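Local coordinates for amidohydrolase (Pseudomonas aeruginosa, PDB 2I5G), which is probably a metal-dependent dipeptidase of the membrane dipeptidase family (peptidase family M19), built on a TIM-barrel fold, at residues Thr40-Gln48 with Trp261-Leu272; Leu89-Phe98 with Val113-Asn124. The protein carries 2 engineered substitutions. All coordinates share one frame; numbering follows the deposited sequence.

Contact 1: residues Thr40-Gln48 with Trp261-Leu272; sequences TVSVWEGFQ and WLTHDKGYARRL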
loop_
_atom_site.group_PDB
_atom_site.type_symbol
_atom_site.label_atom_id
_atom_site.label_comp_id
_atom_site.label_asym_id
_atom_site.label_seq_id
_atom_site.Cartn_x
_atom_site.Cartn_y
_atom_site.Cartn_z
ATOM N N THR A 40 3.253 2.950 21.549
ATOM C CA THR A 40 3.257 3.197 20.123
ATOM C C THR A 40 4.307 4.223 19.711
ATOM O O THR A 40 4.383 5.313 20.273
ATOM C CB THR A 40 1.879 3.691 19.668
ATOM O OG1 THR A 40 0.886 2.732 20.048
ATOM C CG2 THR A 40 1.846 3.879 18.169
ATOM N N VAL A 41 5.111 3.859 18.715
ATOM C CA VAL A 41 6.151 4.735 18.194
ATOM C C VAL A 41 5.954 4.923 16.680
ATOM O O VAL A 41 6.858 5.372 15.972
ATOM C CB VAL A 41 7.565 4.141 18.452
ATOM C CG1 VAL A 41 7.736 3.811 19.933
ATOM C CG2 VAL A 41 7.772 2.904 17.617
ATOM N N SER A 42 4.761 4.590 16.192
ATOM C CA SER A 42 4.473 4.705 14.768
ATOM C C SER A 42 3.013 4.401 14.444
ATOM O O SER A 42 2.428 3.465 14.999
ATOM C CB SER A 42 5.384 3.740 13.987
ATOM O OG SER A 42 5.049 3.662 12.611
ATOM N N VAL A 43 2.431 5.198 13.548
ATOM C CA VAL A 43 1.047 4.995 13.116
ATOM C C VAL A 43 0.878 5.249 11.614
ATOM O O VAL A 43 0.341 4.403 10.903
ATOM C CB VAL A 43 0.043 5.858 13.959
ATOM C CG1 VAL A 43 0.690 7.121 14.389
ATOM C CG2 VAL A 43 -1.224 6.154 13.165
ATOM N N TRP A 44 1.341 6.394 11.123
ATOM C CA TRP A 44 1.243 6.701 9.696
ATOM C C TRP A 44 2.637 6.726 9.058
ATOM O O TRP A 44 2.777 6.557 7.845
ATOM C CB TRP A 44 0.573 8.066 9.472
ATOM C CG TRP A 44 -0.928 8.127 9.702
ATOM C CD1 TRP A 44 -1.597 9.038 10.470
ATOM C CD2 TRP A 44 -1.937 7.289 9.115
ATOM N NE1 TRP A 44 -2.951 8.824 10.397
ATOM C CE2 TRP A 44 -3.190 7.758 9.574
ATOM C CE3 TRP A 44 -1.905 6.187 8.246
ATOM C CZ2 TRP A 44 -4.401 7.165 9.194
ATOM C CZ3 TRP A 44 -3.108 5.598 7.867
ATOM C CH2 TRP A 44 -4.340 6.091 8.344
ATOM N N GLU A 45 3.662 6.922 9.884
ATOM C CA GLU A 45 5.050 7.011 9.423
ATOM C C GLU A 45 5.661 5.835 8.656
ATOM O O GLU A 45 5.322 4.675 8.884
ATOM C CB GLU A 45 5.962 7.355 10.607
ATOM C CG GLU A 45 5.453 6.884 11.958
ATOM C CD GLU A 45 4.651 7.947 12.686
ATOM O OE1 GLU A 45 5.231 8.994 13.047
ATOM O OE2 GLU A 45 3.442 7.737 12.898
ATOM N N GLY A 46 6.578 6.159 7.745
ATOM C CA GLY A 46 7.254 5.143 6.959
ATOM C C GLY A 46 8.457 4.628 7.728
ATOM O O GLY A 46 8.546 4.839 8.938
ATOM N N PHE A 47 9.391 3.974 7.038
ATOM C CA PHE A 47 10.586 3.425 7.688
ATOM C C PHE A 47 11.404 4.441 8.491
ATOM O O PHE A 47 11.334 4.471 9.719
ATOM C CB PHE A 47 11.504 2.757 6.654
ATOM C CG PHE A 47 12.766 2.188 7.245
ATOM C CD1 PHE A 47 12.721 1.074 8.079
ATOM C CD2 PHE A 47 13.997 2.786 6.998
ATOM C CE1 PHE A 47 13.880 0.565 8.661
ATOM C CE2 PHE A 47 15.161 2.287 7.574
ATOM C CZ PHE A 47 15.101 1.173 8.409
ATOM N N GLN A 48 12.181 5.270 7.801
ATOM C CA GLN A 48 13.017 6.253 8.479
ATOM C C GLN A 48 12.298 7.133 9.503
ATOM O O GLN A 48 12.855 7.427 10.559
ATOM C CB GLN A 48 13.753 7.136 7.456
ATOM C CG GLN A 48 14.788 8.088 8.079
ATOM C CD GLN A 48 15.961 8.389 7.153
ATOM O OE1 GLN A 48 15.984 7.953 6.010
ATOM N NE2 GLN A 48 16.940 9.135 7.652
ATOM N N TRP A 261 -4.831 14.277 13.343
ATOM C CA TRP A 261 -3.826 13.469 12.666
ATOM C C TRP A 261 -4.236 11.999 12.642
ATOM O O TRP A 261 -3.968 11.271 11.686
ATOM C CB TRP A 261 -2.497 13.622 13.401
ATOM C CG TRP A 261 -1.376 12.886 12.786
ATOM C CD1 TRP A 261 -0.852 13.080 11.540
ATOM C CD2 TRP A 261 -0.585 11.871 13.404
ATOM N NE1 TRP A 261 0.226 12.251 11.348
ATOM C CE2 TRP A 261 0.412 11.498 12.476
ATOM C CE3 TRP A 261 -0.618 11.241 14.653
ATOM C CZ2 TRP A 261 1.374 10.525 12.760
ATOM C CZ3 TRP A 261 0.342 10.271 14.937
ATOM C CH2 TRP A 261 1.324 9.927 13.992
ATOM N N LEU A 262 -4.883 11.571 13.713
ATOM C CA LEU A 262 -5.344 10.206 13.832
ATOM C C LEU A 262 -6.629 9.999 13.021
ATOM O O LEU A 262 -6.917 8.892 12.584
ATOM C CB LEU A 262 -5.601 9.888 15.311
ATOM C CG LEU A 262 -4.674 8.928 16.071
ATOM C CD1 LEU A 262 -3.223 9.226 15.794
ATOM C CD2 LEU A 262 -4.963 9.038 17.559
ATOM N N THR A 263 -7.393 11.065 12.795
ATOM C CA THR A 263 -8.657 10.926 12.076
ATOM C C THR A 263 -8.692 11.177 10.567
ATOM O O THR A 263 -9.727 10.954 9.924
ATOM C CB THR A 263 -9.739 11.782 12.741
ATOM O OG1 THR A 263 -9.252 13.118 12.916
ATOM C CG2 THR A 263 -10.114 11.192 14.093
ATOM N N HIS A 264 -7.586 11.640 9.995
ATOM C CA HIS A 264 -7.539 11.863 8.553
ATOM C C HIS A 264 -6.607 10.819 7.946
ATOM O O HIS A 264 -5.544 10.539 8.501
ATOM C CB HIS A 264 -7.029 13.271 8.230
ATOM C CG HIS A 264 -7.987 14.364 8.590
ATOM N ND1 HIS A 264 -8.226 14.751 9.892
ATOM C CD2 HIS A 264 -8.777 15.146 7.816
ATOM C CE1 HIS A 264 -9.122 15.724 9.904
ATOM N NE2 HIS A 264 -9.471 15.982 8.657
ATOM N N ASP A 265 -7.003 10.232 6.820
ATOM C CA ASP A 265 -6.175 9.213 6.173
ATOM C C ASP A 265 -4.747 9.726 5.944
ATOM O O ASP A 265 -4.552 10.847 5.469
ATOM C CB ASP A 265 -6.799 8.791 4.835
ATOM C CG ASP A 265 -6.081 7.604 4.198
ATOM O OD1 ASP A 265 -5.980 6.555 4.862
ATOM O OD2 ASP A 265 -5.625 7.718 3.035
ATOM N N LYS A 266 -3.760 8.899 6.286
ATOM C CA LYS A 266 -2.354 9.261 6.127
ATOM C C LYS A 266 -1.970 10.364 7.103
ATOM O O LYS A 266 -0.855 10.886 7.061
ATOM C CB LYS A 266 -2.075 9.734 4.694
ATOM C CG LYS A 266 -1.655 8.646 3.718
ATOM C CD LYS A 266 -2.697 7.571 3.587
ATOM C CE LYS A 266 -2.251 6.508 2.616
ATOM N NZ LYS A 266 -3.380 5.591 2.333
ATOM N N GLY A 267 -2.903 10.717 7.980
ATOM C CA GLY A 267 -2.646 11.763 8.946
ATOM C C GLY A 267 -2.902 13.158 8.408
ATOM O O GLY A 267 -2.705 14.135 9.132
ATOM N N TYR A 268 -3.355 13.264 7.158
ATOM C CA TYR A 268 -3.606 14.576 6.564
ATOM C C TYR A 268 -4.680 14.603 5.475
ATOM O O TYR A 268 -5.211 15.662 5.163
ATOM C CB TYR A 268 -2.305 15.135 5.967
ATOM C CG TYR A 268 -1.975 14.561 4.605
ATOM C CD1 TYR A 268 -2.612 15.035 3.457
ATOM C CD2 TYR A 268 -1.089 13.492 4.473
ATOM C CE1 TYR A 268 -2.382 14.453 2.212
ATOM C CE2 TYR A 268 -0.850 12.900 3.231
ATOM C CZ TYR A 268 -1.501 13.386 2.106
ATOM O OH TYR A 268 -1.276 12.808 0.873
ATOM N N ALA A 269 -4.981 13.455 4.879
ATOM C CA ALA A 269 -5.968 13.396 3.799
ATOM C C ALA A 269 -7.415 13.495 4.261
ATOM O O ALA A 269 -7.710 14.116 5.272
ATOM C CB ALA A 269 -5.770 12.126 2.984
ATOM N N ARG A 270 -8.316 12.877 3.508
ATOM C CA ARG A 270 -9.738 12.912 3.824
ATOM C C ARG A 270 -10.077 12.495 5.257
ATOM O O ARG A 270 -9.360 11.727 5.890
ATOM C CB ARG A 270 -10.503 12.026 2.841
ATOM C CG ARG A 270 -10.143 10.572 2.960
ATOM C CD ARG A 270 -10.749 9.728 1.854
ATOM N NE ARG A 270 -10.399 8.327 2.057
ATOM C CZ ARG A 270 -9.154 7.872 2.050
ATOM N NH1 ARG A 270 -8.148 8.711 1.837
ATOM N NH2 ARG A 270 -8.912 6.589 2.296
ATOM N N ARG A 271 -11.187 13.013 5.761
ATOM C CA ARG A 271 -11.626 12.695 7.106
ATOM C C ARG A 271 -12.205 11.285 7.140
ATOM O O ARG A 271 -13.160 10.984 6.425
ATOM C CB ARG A 271 -12.681 13.709 7.560
ATOM C CG ARG A 271 -13.199 13.485 8.966
ATOM C CD ARG A 271 -13.335 14.801 9.701
ATOM N NE ARG A 271 -12.932 14.646 11.094
ATOM C CZ ARG A 271 -12.370 15.606 11.822
ATOM N NH1 ARG A 271 -12.143 16.797 11.287
ATOM N NH2 ARG A 271 -12.026 15.366 13.085
ATOM N N LEU A 272 -11.618 10.427 7.968
ATOM C CA LEU A 272 -12.079 9.049 8.102
ATOM C C LEU A 272 -13.164 8.933 9.166
ATOM O O LEU A 272 -14.040 8.079 9.084
ATOM C CB LEU A 272 -10.911 8.137 8.485
ATOM C CG LEU A 272 -9.763 8.064 7.481
ATOM C CD1 LEU A 272 -8.620 7.231 8.035
ATOM C CD2 LEU A 272 -10.294 7.483 6.184
#
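The indole of Trp-44 is the bump of this contact, and the turn from His-264 to Gly-267 forms the hollow. The backbone of the turn lies over one face of the ring. Lys-266 N covers the six-membered ring, 3.4 Å from Trp-44 CZ2. Gly-267 brings only backbone over the five-membered ring of Trp-44, beside Trp-261. Val-43 CG2 lies toward the rim of the opposite face. At the edge, Trp-44 NE1 donates to Trp-261 O at 2.9 Å, and this acceptor is close to the ring plane. Leu-272 CD1 is a looser neighbour at the same rim. Both segments are mainly loops of the TIM barrel. Segment 40-48 leaves the C-terminal end of strand 36-40. Segment 261-272 takes in the last turn of helix 256-263 and the loop after it. The two tryptophans form a T-shaped stack. The Trp-44 edge points at the Trp-261 face, with planes at 84° and five-membered ring centroids 5.1 Å apart. Glu-45 bends at chi2 (-94°), which brings OE2 to the Trp-261 edge, 3.2 Å from CH2. Val-43 N and Trp-44 N grip that oxygen from opposite faces of the carboxylate plane. Beyond the hollow, Asp-265 OD2 holds Lys-266 NZ and Arg-270 NH1 in a salt-bridge network, while its OD1 bonds to Thr-122. Arg-270 also pairs with Glu-143 of the second subunit.

Contact 2: residues Leu89-Phe98 with Val113-Asn124; sequences LYGFQNAHAF and VGIVQMCYNTQN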
loop_
_atom_site.group_PDB
_atom_site.type_symbol
_atom_site.label_atom_id
_atom_site.label_comp_id
_atom_site.label_asym_id
_atom_site.label_seq_id
_atom_site.Cartn_x
_atom_site.Cartn_y
_atom_site.Cartn_z
ATOM N N LEU A 89 7.676 -1.455 26.118
ATOM C CA LEU A 89 7.718 -2.323 24.951
ATOM C C LEU A 89 7.267 -1.556 23.705
ATOM O O LEU A 89 6.109 -1.145 23.597
ATOM C CB LEU A 89 6.818 -3.542 25.200
ATOM C CG LEU A 89 6.319 -4.383 24.017
ATOM C CD1 LEU A 89 7.495 -4.791 23.157
ATOM C CD2 LEU A 89 5.554 -5.612 24.525
ATOM N N TYR A 90 8.188 -1.366 22.765
ATOM C CA TYR A 90 7.888 -0.637 21.535
ATOM C C TYR A 90 6.897 -1.325 20.623
ATOM O O TYR A 90 7.039 -2.518 20.328
ATOM C CB TYR A 90 9.163 -0.380 20.731
ATOM C CG TYR A 90 10.114 0.586 21.379
ATOM C CD1 TYR A 90 9.669 1.493 22.346
ATOM C CD2 TYR A 90 11.451 0.634 20.989
ATOM C CE1 TYR A 90 10.529 2.425 22.900
ATOM C CE2 TYR A 90 12.325 1.565 21.539
ATOM C CZ TYR A 90 11.857 2.458 22.492
ATOM O OH TYR A 90 12.711 3.395 23.021
ATOM N N GLY A 91 5.913 -0.557 20.153
ATOM C CA GLY A 91 4.914 -1.097 19.252
ATOM C C GLY A 91 4.583 -0.196 18.073
ATOM O O GLY A 91 4.764 1.029 18.132
ATOM N N PHE A 92 4.114 -0.811 16.988
ATOM C CA PHE A 92 3.708 -0.079 15.787
ATOM C C PHE A 92 2.215 -0.306 15.625
ATOM O O PHE A 92 1.721 -1.417 15.842
ATOM C CB PHE A 92 4.366 -0.634 14.517
ATOM C CG PHE A 92 5.847 -0.444 14.441
ATOM C CD1 PHE A 92 6.544 0.228 15.436
ATOM C CD2 PHE A 92 6.546 -0.921 13.337
ATOM C CE1 PHE A 92 7.913 0.424 15.326
ATOM C CE2 PHE A 92 7.914 -0.728 13.219
ATOM C CZ PHE A 92 8.599 -0.056 14.214
ATOM N N GLN A 93 1.486 0.728 15.242
ATOM C CA GLN A 93 0.068 0.545 15.021
ATOM C C GLN A 93 -0.173 0.471 13.518
ATOM O O GLN A 93 -1.293 0.634 13.038
ATOM C CB GLN A 93 -0.730 1.679 15.659
ATOM C CG GLN A 93 -0.896 1.506 17.158
ATOM C CD GLN A 93 -2.187 2.111 17.681
ATOM O OE1 GLN A 93 -3.286 1.763 17.225
ATOM N NE2 GLN A 93 -2.065 3.017 18.650
ATOM N N ASN A 94 0.898 0.209 12.777
ATOM C CA ASN A 94 0.813 0.101 11.328
ATOM C C ASN A 94 2.016 -0.672 10.796
ATOM O O ASN A 94 3.138 -0.474 11.253
ATOM C CB ASN A 94 0.789 1.493 10.695
ATOM C CG ASN A 94 0.221 1.487 9.288
ATOM O OD1 ASN A 94 0.271 0.479 8.586
ATOM N ND2 ASN A 94 -0.312 2.625 8.863
ATOM N N ALA A 95 1.776 -1.554 9.833
ATOM C CA ALA A 95 2.853 -2.330 9.234
ATOM C C ALA A 95 3.545 -1.495 8.159
ATOM O O ALA A 95 4.559 -1.908 7.599
ATOM C CB ALA A 95 2.297 -3.599 8.618
ATOM N N HIS A 96 2.993 -0.314 7.889
ATOM C CA HIS A 96 3.531 0.577 6.869
ATOM C C HIS A 96 5.001 0.934 7.076
ATOM O O HIS A 96 5.714 1.239 6.112
ATOM C CB HIS A 96 2.692 1.851 6.787
ATOM C CG HIS A 96 3.080 2.749 5.655
ATOM N ND1 HIS A 96 3.061 2.336 4.339
ATOM C CD2 HIS A 96 3.528 4.028 5.642
ATOM C CE1 HIS A 96 3.483 3.321 3.565
ATOM N NE2 HIS A 96 3.773 4.358 4.332
ATOM N N ALA A 97 5.452 0.891 8.328
ATOM C CA ALA A 97 6.841 1.195 8.664
ATOM C C ALA A 97 7.796 0.233 7.958
ATOM O O ALA A 97 8.960 0.569 7.723
ATOM C CB ALA A 97 7.038 1.110 10.158
ATOM N N PHE A 98 7.307 -0.964 7.633
ATOM C CA PHE A 98 8.115 -1.959 6.927
ATOM C C PHE A 98 8.206 -1.585 5.452
ATOM O O PHE A 98 9.005 -2.160 4.706
ATOM C CB PHE A 98 7.484 -3.353 6.988
ATOM C CG PHE A 98 7.308 -3.900 8.368
ATOM C CD1 PHE A 98 8.319 -3.792 9.316
ATOM C CD2 PHE A 98 6.140 -4.589 8.701
ATOM C CE1 PHE A 98 8.172 -4.367 10.574
ATOM C CE2 PHE A 98 5.980 -5.168 9.953
ATOM C CZ PHE A 98 6.995 -5.059 10.891
ATOM N N VAL A 113 11.305 -3.531 18.771
ATOM C CA VAL A 113 9.877 -3.545 18.473
ATOM C C VAL A 113 9.346 -4.961 18.677
ATOM O O VAL A 113 9.868 -5.912 18.099
ATOM C CB VAL A 113 9.599 -3.112 17.024
ATOM C CG1 VAL A 113 8.109 -3.129 16.761
ATOM C CG2 VAL A 113 10.167 -1.728 16.782
ATOM N N GLY A 114 8.306 -5.098 19.493
ATOM C CA GLY A 114 7.764 -6.421 19.767
ATOM C C GLY A 114 6.319 -6.674 19.379
ATOM O O GLY A 114 5.855 -7.808 19.435
ATOM N N ILE A 115 5.603 -5.628 18.993
ATOM C CA ILE A 115 4.213 -5.780 18.592
ATOM C C ILE A 115 3.932 -4.867 17.402
ATOM O O ILE A 115 4.298 -3.693 17.406
ATOM C CB ILE A 115 3.247 -5.426 19.754
ATOM C CG1 ILE A 115 3.582 -6.274 20.981
ATOM C CG2 ILE A 115 1.802 -5.689 19.334
ATOM C CD1 ILE A 115 2.637 -6.087 22.155
ATOM N N VAL A 116 3.288 -5.408 16.379
ATOM C CA VAL A 116 2.986 -4.609 15.208
ATOM C C VAL A 116 1.575 -4.839 14.713
ATOM O O VAL A 116 1.167 -5.971 14.484
ATOM C CB VAL A 116 3.965 -4.920 14.061
ATOM C CG1 VAL A 116 3.600 -4.123 12.828
ATOM C CG2 VAL A 116 5.382 -4.595 14.494
ATOM N N GLN A 117 0.828 -3.751 14.561
ATOM C CA GLN A 117 -0.532 -3.830 14.057
ATOM C C GLN A 117 -0.387 -3.965 12.544
ATOM O O GLN A 117 0.453 -3.294 11.937
ATOM C CB GLN A 117 -1.303 -2.556 14.413
ATOM C CG GLN A 117 -2.792 -2.659 14.177
ATOM C CD GLN A 117 -3.566 -1.495 14.767
ATOM O OE1 GLN A 117 -4.621 -1.689 15.371
ATOM N NE2 GLN A 117 -3.056 -0.281 14.588
HETATM N N MSE A 118 -1.193 -4.831 11.938
HETATM C CA MSE A 118 -1.122 -5.060 10.500
HETATM C C MSE A 118 -1.475 -3.843 9.656
HETATM O O MSE A 118 -0.777 -3.520 8.699
HETATM C CB MSE A 118 -2.024 -6.231 10.111
HETATM C CG MSE A 118 -1.278 -7.398 9.489
HETATM SE SE MSE A 118 0.290 -7.875 10.515
HETATM C CE MSE A 118 -0.588 -8.121 12.208
ATOM N N CYS A 119 -2.560 -3.167 10.007
ATOM C CA CYS A 119 -2.988 -2.008 9.245
ATOM C C CYS A 119 -3.528 -0.946 10.179
ATOM O O CYS A 119 -3.685 -1.187 11.378
ATOM C CB CYS A 119 -4.087 -2.409 8.263
ATOM S SG CYS A 119 -3.693 -3.846 7.227
ATOM N N TYR A 120 -3.819 0.227 9.623
ATOM C CA TYR A 120 -4.368 1.322 10.407
ATOM C C TYR A 120 -5.492 2.049 9.676
ATOM O O TYR A 120 -5.241 2.954 8.883
ATOM C CB TYR A 120 -3.280 2.332 10.775
ATOM C CG TYR A 120 -3.735 3.290 11.853
ATOM C CD1 TYR A 120 -3.807 2.878 13.189
ATOM C CD2 TYR A 120 -4.164 4.578 11.535
ATOM C CE1 TYR A 120 -4.300 3.720 14.180
ATOM C CE2 TYR A 120 -4.662 5.430 12.517
ATOM C CZ TYR A 120 -4.729 4.995 13.839
ATOM O OH TYR A 120 -5.238 5.826 14.821
ATOM N N ASN A 121 -6.726 1.633 9.942
ATOM C CA ASN A 121 -7.922 2.244 9.359
ATOM C C ASN A 121 -8.150 2.077 7.862
ATOM O O ASN A 121 -9.256 1.739 7.442
ATOM C CB ASN A 121 -7.961 3.741 9.684
ATOM C CG ASN A 121 -7.811 4.019 11.164
ATOM O OD1 ASN A 121 -7.863 3.100 11.993
ATOM N ND2 ASN A 121 -7.628 5.296 11.511
ATOM N N THR A 122 -7.120 2.324 7.057
ATOM C CA THR A 122 -7.252 2.226 5.606
ATOM C C THR A 122 -6.339 1.187 4.950
ATOM O O THR A 122 -5.580 0.496 5.629
ATOM C CB THR A 122 -6.997 3.589 4.958
ATOM O OG1 THR A 122 -5.811 4.159 5.518
ATOM C CG2 THR A 122 -8.168 4.524 5.204
ATOM N N GLN A 123 -6.407 1.086 3.627
ATOM C CA GLN A 123 -5.601 0.110 2.899
ATOM C C GLN A 123 -4.088 0.292 3.034
ATOM O O GLN A 123 -3.560 1.397 2.924
ATOM C CB GLN A 123 -5.998 0.093 1.422
ATOM C CG GLN A 123 -5.303 -0.978 0.603
ATOM C CD GLN A 123 -5.973 -1.204 -0.742
ATOM O OE1 GLN A 123 -7.124 -1.641 -0.808
ATOM N NE2 GLN A 123 -5.258 -0.901 -1.823
ATOM N N ASN A 124 -3.416 -0.833 3.260
ATOM C CA ASN A 124 -1.967 -0.930 3.448
ATOM C C ASN A 124 -1.379 -1.638 2.234
ATOM O O ASN A 124 -2.020 -1.734 1.188
ATOM C CB ASN A 124 -1.693 -1.801 4.677
ATOM C CG ASN A 124 -0.782 -1.144 5.666
ATOM O OD1 ASN A 124 -0.542 -1.671 6.754
ATOM N ND2 ASN A 124 -0.261 0.019 5.299
#
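Val-113 covers the ring of Phe-92. Its CG1 stands over the centre of one face, 3.9 Å from the ring centroid and 12° off the normal, a CH-pi contact. Its other methyl, CG2, lies beside Phe-92 CE1 and CZ. Val-116 lies alongside Phe-92 and points the same way; its CG1 is 4.0 Å from Phe-92 CB. Phe-98, from the 3-10 segment, brings CE2 and CZ near the Val-116 methyls. Phe-108 of helix 103-110 meets Phe-92 edge-to-face, so the connecting helix of this beta-alpha-beta unit packs on the same side. Strands 86-92 and 113-117 run parallel. Phe-92 N donates to Ile-115 O at 2.9 Å, and Phe-92 O accepts from Gln-117 N at 2.8 Å. Gly-114 N also donates to Tyr-90 O.

Gln-93 takes over where the strand ends. The side chain of Gln-117 starts anti to its own N (chi1 -168°) and runs extended, which carries NE2 across to a hydrogen bond with Gln-93 O. This donor approaches the carbonyl from the side, tilted from its plane. A weak bond from NE2 to Gln-93 OE1 is added at 3.3 Å. The two amide ends have further partners: Gln-93 NE2 bonds to Thr-40 OG1, and Gln-117 OE1 accepts from His-159 N. Tyr-120 packs beside them, with CD1 3.4 Å from Gln-93 O. The contact thus changes from apolar packing along the strands to hydrogen bonding by side-chain amides at their C-terminal ends. Those buried amides are tied to several chain segments, which probably limits their rotation.

The centres of contact 1 and contact 2 are about 11 Å apart. Segments 89-98 and 113-124 both fall between 40-48 and 261-272 in the sequence. Strand 36-40, which leads into 40-48, pairs in parallel with strand 86-92, and that strand pairs with 113-117. The loops after these three strands therefore gather at one end of the barrel, the end where TIM-barrel enzymes place their active sites. The two contacts touch directly: Asn-94 ND2 probably donates to Val-43 O, and Trp-44 packs on Tyr-120. Both contacts also reach the second subunit, where Gln-123 bonds to Asn-124 of the other chain. Barrel end and dimer interface are thus structurally joined.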